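PDB 6GKE: fucose-specific lectin from Aleuria aurantia, which binds L-fucose through five sites on a six-bladed beta-propeller, preferring alpha-1,6-linked core fucose on glycoproteins. Local coordinates for residues Thr7-Ala12 and Asp263-Ala268; Arg77-Asn82 and Leu115-Trp120. The protein carries 1 engineered substitution. One frame throughout, in Å; residues are numbered along the deposited sequence. Where two conformers were deposited one is given.

Contact 1: Thr7-Ala12 and Asp263-Ala268; sequences TSKIAA and DTFIAA. With GOL (glycerol), chain J.
Phe-265 lays the edge of its ring against two successive carbonyls of the facing segment: CE2 is 3.3 Å from Thr-7 O and CD2 is 3.5 Å from Ser-8 O. Both oxygens lie near the ring plane, where the ring's positive edge is turned toward acceptors. The aliphatic stem of Lys-9 covers one face, a CH-pi contact in which CG stands 4.0 Å from the centroid of the Phe-265 ring, 15° off its normal. Further along, CE comes over CE2 and CZ, while NZ is bonded beyond the pair to Phe-60 O. Chi1 of -62° sets Phe-265 CG anti to the carbonyl carbon, on a CB that points toward 7-12. At the start of the segments Thr-7 CG2 rests 3.5 Å from Asp-263 O. Later in its segment Ile-10 packs through two branches, CD1 meeting Phe-265 O and CG2 lying 3.8 Å from Ala-267 CB.

No hydrogen bond joins the segments directly, although they run 2° from parallel. Two waters bridge the backbones instead: one between Ser-8 O (2.7 Å) and Phe-265 N (2.9 Å), the other accepting from Ile-10 N and donating to Ile-266 O. A glycerol, probably from the crystallisation liquor, accepts from Ala-12 N and Ala-268 N. Side-by-side strands without direct hydrogen bonds are what the inner strands of neighbouring propeller blades present. Strands 10-15 and 267-271 are the first of their four-stranded sheets, in repeats 1 and 6; Ala-11 bonds back to Tyr-26 and Ala-267 to Phe-279, while Ile-10 also packs on Phe-279 of strand 275-282.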
loop_
_atom_site.group_PDB
_atom_site.type_symbol
_atom_site.label_atom_id
_atom_site.label_comp_id
_atom_site.label_asym_id
_atom_site.label_seq_id
_atom_site.Cartn_x
_atom_site.Cartn_y
_atom_site.Cartn_z
ATOM N N THR A 7 -2.734 -0.090 -4.283
ATOM C CA THR A 7 -2.978 0.685 -5.525
ATOM C C THR A 7 -2.835 -0.191 -6.774
ATOM O O THR A 7 -2.779 0.324 -7.891
ATOM C CB THR A 7 -2.201 2.012 -5.636
ATOM O OG1 THR A 7 -0.820 1.822 -5.943
ATOM C CG2 THR A 7 -2.344 2.858 -4.392
ATOM N N SER A 8 -2.895 -1.517 -6.607
ATOM C CA SER A 8 -3.164 -2.404 -7.733
ATOM C C SER A 8 -4.440 -1.955 -8.446
ATOM O O SER A 8 -5.428 -1.606 -7.804
ATOM C CB SER A 8 -3.353 -3.817 -7.245
ATOM O OG SER A 8 -3.704 -4.708 -8.292
ATOM N N LYS A 9 -4.451 -2.082 -9.772
ATOM C CA LYS A 9 -5.706 -2.021 -10.485
ATOM C C LYS A 9 -6.449 -3.346 -10.283
ATOM O O LYS A 9 -5.904 -4.326 -9.777
ATOM C CB LYS A 9 -5.486 -1.654 -11.954
ATOM C CG LYS A 9 -5.119 -0.191 -12.171
ATOM C CD LYS A 9 -3.709 0.195 -11.762
ATOM C CE LYS A 9 -3.321 1.537 -12.345
ATOM N NZ LYS A 9 -1.956 1.957 -11.939
ATOM N N ILE A 10 -7.726 -3.335 -10.658
ATOM C CA ILE A 10 -8.621 -4.465 -10.477
ATOM C C ILE A 10 -9.381 -4.663 -11.786
ATOM O O ILE A 10 -9.717 -3.700 -12.461
ATOM C CB ILE A 10 -9.600 -4.236 -9.306
ATOM C CG1 ILE A 10 -8.881 -3.798 -8.030
ATOM C CG2 ILE A 10 -10.452 -5.472 -9.061
ATOM C CD1 ILE A 10 -9.810 -3.315 -6.939
ATOM N N ALA A 11 -9.680 -5.913 -12.137
ATOM C CA ALA A 11 -10.590 -6.213 -13.248
ATOM C C ALA A 11 -11.517 -7.342 -12.811
ATOM O O ALA A 11 -11.118 -8.193 -12.034
ATOM C CB ALA A 11 -9.831 -6.583 -14.500
ATOM N N ALA A 12 -12.748 -7.338 -13.321
ATOM C CA ALA A 12 -13.733 -8.308 -12.874
ATOM C C ALA A 12 -14.673 -8.692 -14.013
ATOM O O ALA A 12 -15.012 -7.870 -14.859
ATOM C CB ALA A 12 -14.515 -7.753 -11.713
ATOM N N ASP A 263 -6.248 6.687 -3.190
ATOM C CA ASP A 263 -5.509 6.461 -4.448
ATOM C C ASP A 263 -5.730 5.050 -5.009
ATOM O O ASP A 263 -4.966 4.592 -5.853
ATOM C CB ASP A 263 -4.019 6.754 -4.266
ATOM C CG ASP A 263 -3.792 8.176 -3.797
ATOM O OD1 ASP A 263 -4.315 9.095 -4.456
ATOM O OD2 ASP A 263 -3.117 8.359 -2.768
ATOM N N THR A 264 -6.836 4.408 -4.619
ATOM C CA THR A 264 -7.167 3.054 -5.036
ATOM C C THR A 264 -8.170 3.074 -6.196
ATOM O O THR A 264 -8.721 4.106 -6.565
ATOM C CB THR A 264 -7.709 2.244 -3.854
ATOM O OG1 THR A 264 -8.870 2.905 -3.351
ATOM C CG2 THR A 264 -6.674 2.059 -2.768
ATOM N N PHE A 265 -8.414 1.884 -6.748
ATOM C CA PHE A 265 -9.206 1.712 -7.967
ATOM C C PHE A 265 -10.454 0.869 -7.700
ATOM O O PHE A 265 -10.547 0.172 -6.691
ATOM C CB PHE A 265 -8.325 1.074 -9.046
ATOM C CG PHE A 265 -7.151 1.952 -9.390
ATOM C CD1 PHE A 265 -7.319 3.062 -10.203
ATOM C CD2 PHE A 265 -5.905 1.736 -8.824
ATOM C CE1 PHE A 265 -6.262 3.919 -10.469
ATOM C CE2 PHE A 265 -4.849 2.595 -9.093
ATOM C CZ PHE A 265 -5.032 3.688 -9.908
ATOM N N ILE A 266 -11.388 0.916 -8.656
ATOM C CA ILE A 266 -12.569 0.065 -8.626
ATOM C C ILE A 266 -12.631 -0.774 -9.905
ATOM O O ILE A 266 -11.944 -0.519 -10.891
ATOM C CB ILE A 266 -13.877 0.866 -8.437
ATOM C CG1 ILE A 266 -14.193 1.783 -9.624
ATOM C CG2 ILE A 266 -13.839 1.615 -7.119
ATOM C CD1 ILE A 266 -15.583 2.390 -9.588
ATOM N N ALA A 267 -13.503 -1.782 -9.877
ATOM C CA ALA A 267 -13.896 -2.529 -11.062
ATOM C C ALA A 267 -15.327 -3.011 -10.850
ATOM O O ALA A 267 -15.741 -3.203 -9.711
ATOM C CB ALA A 267 -12.969 -3.699 -11.303
ATOM N N ALA A 268 -16.067 -3.212 -11.938
ATOM C CA ALA A 268 -17.432 -3.696 -11.830
ATOM C C ALA A 268 -17.628 -4.903 -12.740
ATOM O O ALA A 268 -17.020 -5.002 -13.804
ATOM C CB ALA A 268 -18.423 -2.606 -12.168
HETATM C C1 GOL J . -13.638 -5.375 -16.750
HETATM O O1 GOL J . -12.373 -4.779 -17.100
HETATM C C2 GOL J . -14.055 -4.842 -15.384
HETATM O O2 GOL J . -12.873 -4.777 -14.620
HETATM C C3 GOL J . -14.583 -3.421 -15.623
HETATM O O3 GOL J . -14.726 -2.644 -14.428
HETATM O O HOH W 1 -6.453 -0.092 -5.774
HETATM O O HOH W 2 -9.364 -1.029 -11.795
#

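Contact 2: Arg77-Asn82 and Leu115-Trp120; sequences RVYCVN and LAALQW. With FUC (alpha-L-fucopyranose), chain B.
The ring oxygen O5 of the bound fucose is gripped twice by Arg-77, at 2.9 Å from NH2 (N-H...O angle 154°) and, more weakly, at 3.3 Å from NE. The same NE makes a sounder bond to fucose O4, at 2.9 Å and 146°, so its one hydrogen is shared between two sugar oxygens. O4 sits at the edge of the guanidinium, near its plane, so the sugar is met by the N-H edge and not by a face of the group. The Arg-77 chain bends at chi2 (-66°), which turns CD aside before the guanidinium reaches the sugar, and Gln-75 OE1 takes a further bond from NH2. Glu-89, Gln-101 and Trp-153 complete the polar hold on this fucose, consistent with their experimentally established role in binding.

Between the two segments there is no hydrogen bond; apolar side chains meet each other and the backbone. Leu-115 buries the most surface, pushing CD1 against the backbone of the other strand: the methyl is 3.7 Å from Cys-80 N and 4.2 Å from Tyr-79 CB. Ala-117 CB approaches the Tyr-79 ring obliquely, 4.0 Å from CD2. The far end of that ring is polar and is held by Glu-89, to whose OE2 the Tyr-79 hydroxyl is bonded; Tyr-79 thus ties the blade interface to a residue that binds fucose.

This is face-to-face packing between adjacent propeller blades. Strand 73-81 is the second of its sheet, flanked by strands 64-70 and 87-93, and strand 116-120 is the first of the next. Ala-117 also touches Val-66 of strand 64-70, while Tyr-79 reaches Ile-130 of strand 129-134.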
loop_
_atom_site.group_PDB
_atom_site.type_symbol
_atom_site.label_atom_id
_atom_site.label_comp_id
_atom_site.label_asym_id
_atom_site.label_seq_id
_atom_site.Cartn_x
_atom_site.Cartn_y
_atom_site.Cartn_z
ATOM N N ARG A 77 -10.169 -13.029 -21.346
ATOM C CA ARG A 77 -9.013 -12.253 -21.771
ATOM C C ARG A 77 -8.743 -11.198 -20.703
ATOM O O ARG A 77 -9.665 -10.485 -20.297
ATOM C CB ARG A 77 -9.251 -11.579 -23.126
ATOM C CG ARG A 77 -9.646 -12.530 -24.246
ATOM C CD ARG A 77 -8.534 -13.498 -24.623
ATOM N NE ARG A 77 -8.894 -14.367 -25.738
ATOM C CZ ARG A 77 -9.492 -15.556 -25.633
ATOM N NH1 ARG A 77 -9.817 -16.054 -24.451
ATOM N NH2 ARG A 77 -9.775 -16.248 -26.725
ATOM N N VAL A 78 -7.484 -11.134 -20.252
ATOM C CA VAL A 78 -7.043 -10.162 -19.272
ATOM C C VAL A 78 -5.974 -9.293 -19.932
ATOM O O VAL A 78 -4.967 -9.808 -20.403
ATOM C CB VAL A 78 -6.505 -10.824 -17.991
ATOM C CG1 VAL A 78 -6.031 -9.775 -16.996
ATOM C CG2 VAL A 78 -7.546 -11.726 -17.351
ATOM N N TYR A 79 -6.226 -7.981 -19.958
ATOM C CA TYR A 79 -5.340 -6.990 -20.571
ATOM C C TYR A 79 -4.523 -6.302 -19.484
ATOM O O TYR A 79 -5.015 -6.033 -18.391
ATOM C CB TYR A 79 -6.154 -5.992 -21.406
ATOM C CG TYR A 79 -6.873 -6.728 -22.502
ATOM C CD1 TYR A 79 -6.161 -7.194 -23.593
ATOM C CD2 TYR A 79 -8.205 -7.095 -22.392
ATOM C CE1 TYR A 79 -6.752 -7.986 -24.561
ATOM C CE2 TYR A 79 -8.816 -7.886 -23.352
ATOM C CZ TYR A 79 -8.082 -8.348 -24.431
ATOM O OH TYR A 79 -8.671 -9.179 -25.341
ATOM N N CYS A 80 -3.263 -6.025 -19.829
ATOM C CA CYS A 80 -2.310 -5.437 -18.913
ATOM C C CYS A 80 -1.189 -4.812 -19.742
ATOM O O CYS A 80 -1.276 -4.766 -20.966
ATOM C CB CYS A 80 -1.791 -6.491 -17.943
ATOM S SG CYS A 80 -0.851 -7.809 -18.759
ATOM N N VAL A 81 -0.140 -4.331 -19.076
ATOM C CA VAL A 81 1.000 -3.716 -19.694
ATOM C C VAL A 81 2.276 -4.417 -19.176
ATOM O O VAL A 81 2.377 -4.616 -17.963
ATOM C CB VAL A 81 0.929 -2.210 -19.360
ATOM C CG1 VAL A 81 2.114 -1.451 -19.914
ATOM C CG2 VAL A 81 -0.372 -1.583 -19.856
ATOM N N ASN A 82 3.245 -4.708 -20.047
ATOM C CA ASN A 82 4.500 -5.300 -19.604
ATOM C C ASN A 82 5.471 -4.194 -19.161
ATOM O O ASN A 82 5.131 -3.015 -19.116
ATOM C CB ASN A 82 5.052 -6.260 -20.660
ATOM C CG ASN A 82 5.660 -5.582 -21.868
ATOM O OD1 ASN A 82 5.806 -4.361 -21.912
ATOM N ND2 ASN A 82 6.020 -6.378 -22.864
ATOM N N LEU A 115 -6.756 1.007 -18.451
ATOM C CA LEU A 115 -7.259 0.162 -19.525
ATOM C C LEU A 115 -8.733 -0.130 -19.282
ATOM O O LEU A 115 -9.154 -0.338 -18.138
ATOM C CB LEU A 115 -6.512 -1.175 -19.585
ATOM C CG LEU A 115 -5.043 -1.124 -19.989
ATOM C CD1 LEU A 115 -4.429 -2.511 -19.890
ATOM C CD2 LEU A 115 -4.862 -0.561 -21.392
ATOM N N ALA A 116 -9.486 -0.229 -20.378
ATOM C CA ALA A 116 -10.830 -0.764 -20.326
ATOM C C ALA A 116 -11.008 -1.699 -21.514
ATOM O O ALA A 116 -10.305 -1.586 -22.516
ATOM C CB ALA A 116 -11.860 0.339 -20.351
ATOM N N ALA A 117 -11.962 -2.620 -21.401
ATOM C CA ALA A 117 -12.248 -3.515 -22.493
ATOM C C ALA A 117 -13.730 -3.863 -22.485
ATOM O O ALA A 117 -14.379 -3.861 -21.441
ATOM C CB ALA A 117 -11.399 -4.766 -22.422
ATOM N N LEU A 118 -14.234 -4.184 -23.677
ATOM C CA LEU A 118 -15.579 -4.704 -23.834
ATOM C C LEU A 118 -15.559 -5.824 -24.874
ATOM O O LEU A 118 -14.600 -5.989 -25.630
ATOM C CB LEU A 118 -16.562 -3.584 -24.208
ATOM C CG LEU A 118 -16.298 -2.822 -25.510
ATOM C CD1 LEU A 118 -16.653 -3.628 -26.754
ATOM C CD2 LEU A 118 -17.076 -1.510 -25.512
ATOM N N GLN A 119 -16.649 -6.588 -24.902
ATOM C CA GLN A 119 -16.808 -7.662 -25.851
ATOM C C GLN A 119 -18.295 -7.807 -26.164
ATOM O O GLN A 119 -19.130 -7.642 -25.281
ATOM C CB GLN A 119 -16.237 -8.962 -25.280
ATOM C CG GLN A 119 -16.195 -10.132 -26.256
ATOM C CD GLN A 119 -17.487 -10.875 -26.508
ATOM O OE1 GLN A 119 -17.677 -11.425 -27.592
ATOM N NE2 GLN A 119 -18.369 -10.937 -25.515
ATOM N N TRP A 120 -18.603 -8.160 -27.413
ATOM C CA TRP A 120 -19.958 -8.606 -27.741
ATOM C C TRP A 120 -19.896 -9.676 -28.827
ATOM O O TRP A 120 -19.001 -9.691 -29.666
ATOM C CB TRP A 120 -20.873 -7.454 -28.195
ATOM C CG TRP A 120 -20.756 -7.170 -29.661
ATOM C CD1 TRP A 120 -21.478 -7.755 -30.661
ATOM C CD2 TRP A 120 -19.799 -6.314 -30.307
ATOM N NE1 TRP A 120 -21.047 -7.316 -31.881
ATOM C CE2 TRP A 120 -20.024 -6.424 -31.698
ATOM C CE3 TRP A 120 -18.794 -5.449 -29.854
ATOM C CZ2 TRP A 120 -19.280 -5.708 -32.632
ATOM C CZ3 TRP A 120 -18.060 -4.741 -30.783
ATOM C CH2 TRP A 120 -18.301 -4.874 -32.149
HETATM C C1 FUC B . -6.992 -15.528 -29.101
HETATM C C2 FUC B . -5.989 -14.457 -28.691
HETATM C C3 FUC B . -6.278 -13.150 -29.417
HETATM C C4 FUC B . -7.728 -12.748 -29.156
HETATM C C5 FUC B . -8.642 -13.862 -29.652
HETATM C C6 FUC B . -10.118 -13.564 -29.459
HETATM O O2 FUC B . -4.661 -14.899 -28.991
HETATM O O3 FUC B . -5.338 -12.146 -29.019
HETATM O O4 FUC B . -7.991 -12.564 -27.758
HETATM O O5 FUC B . -8.335 -15.072 -28.937
#

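Contacts 1 and 2 are two of the blade-to-blade junctions of one propeller: 7-12 with 263-268 joins repeats 6 and 1, closing the ring of blades, and 77-82 with 115-120 joins repeats 2 and 3, nested within that closure along the chain. Their centres lie 13 Å apart and their nearest atoms about 6 Å, without touching. The glycerol of contact 1 spans part of this gap; it is also bonded to Ala-65 N on strand 64-70, in the blade that carries 77-82, and its nearest atom lies about 5 Å from the side chain of Ala-117. Contact 2 includes a fucose-binding residue, Arg-77, whereas in contact 1 the side chain of Ala-12 is about 7 Å from that of fucose-binding Arg-24.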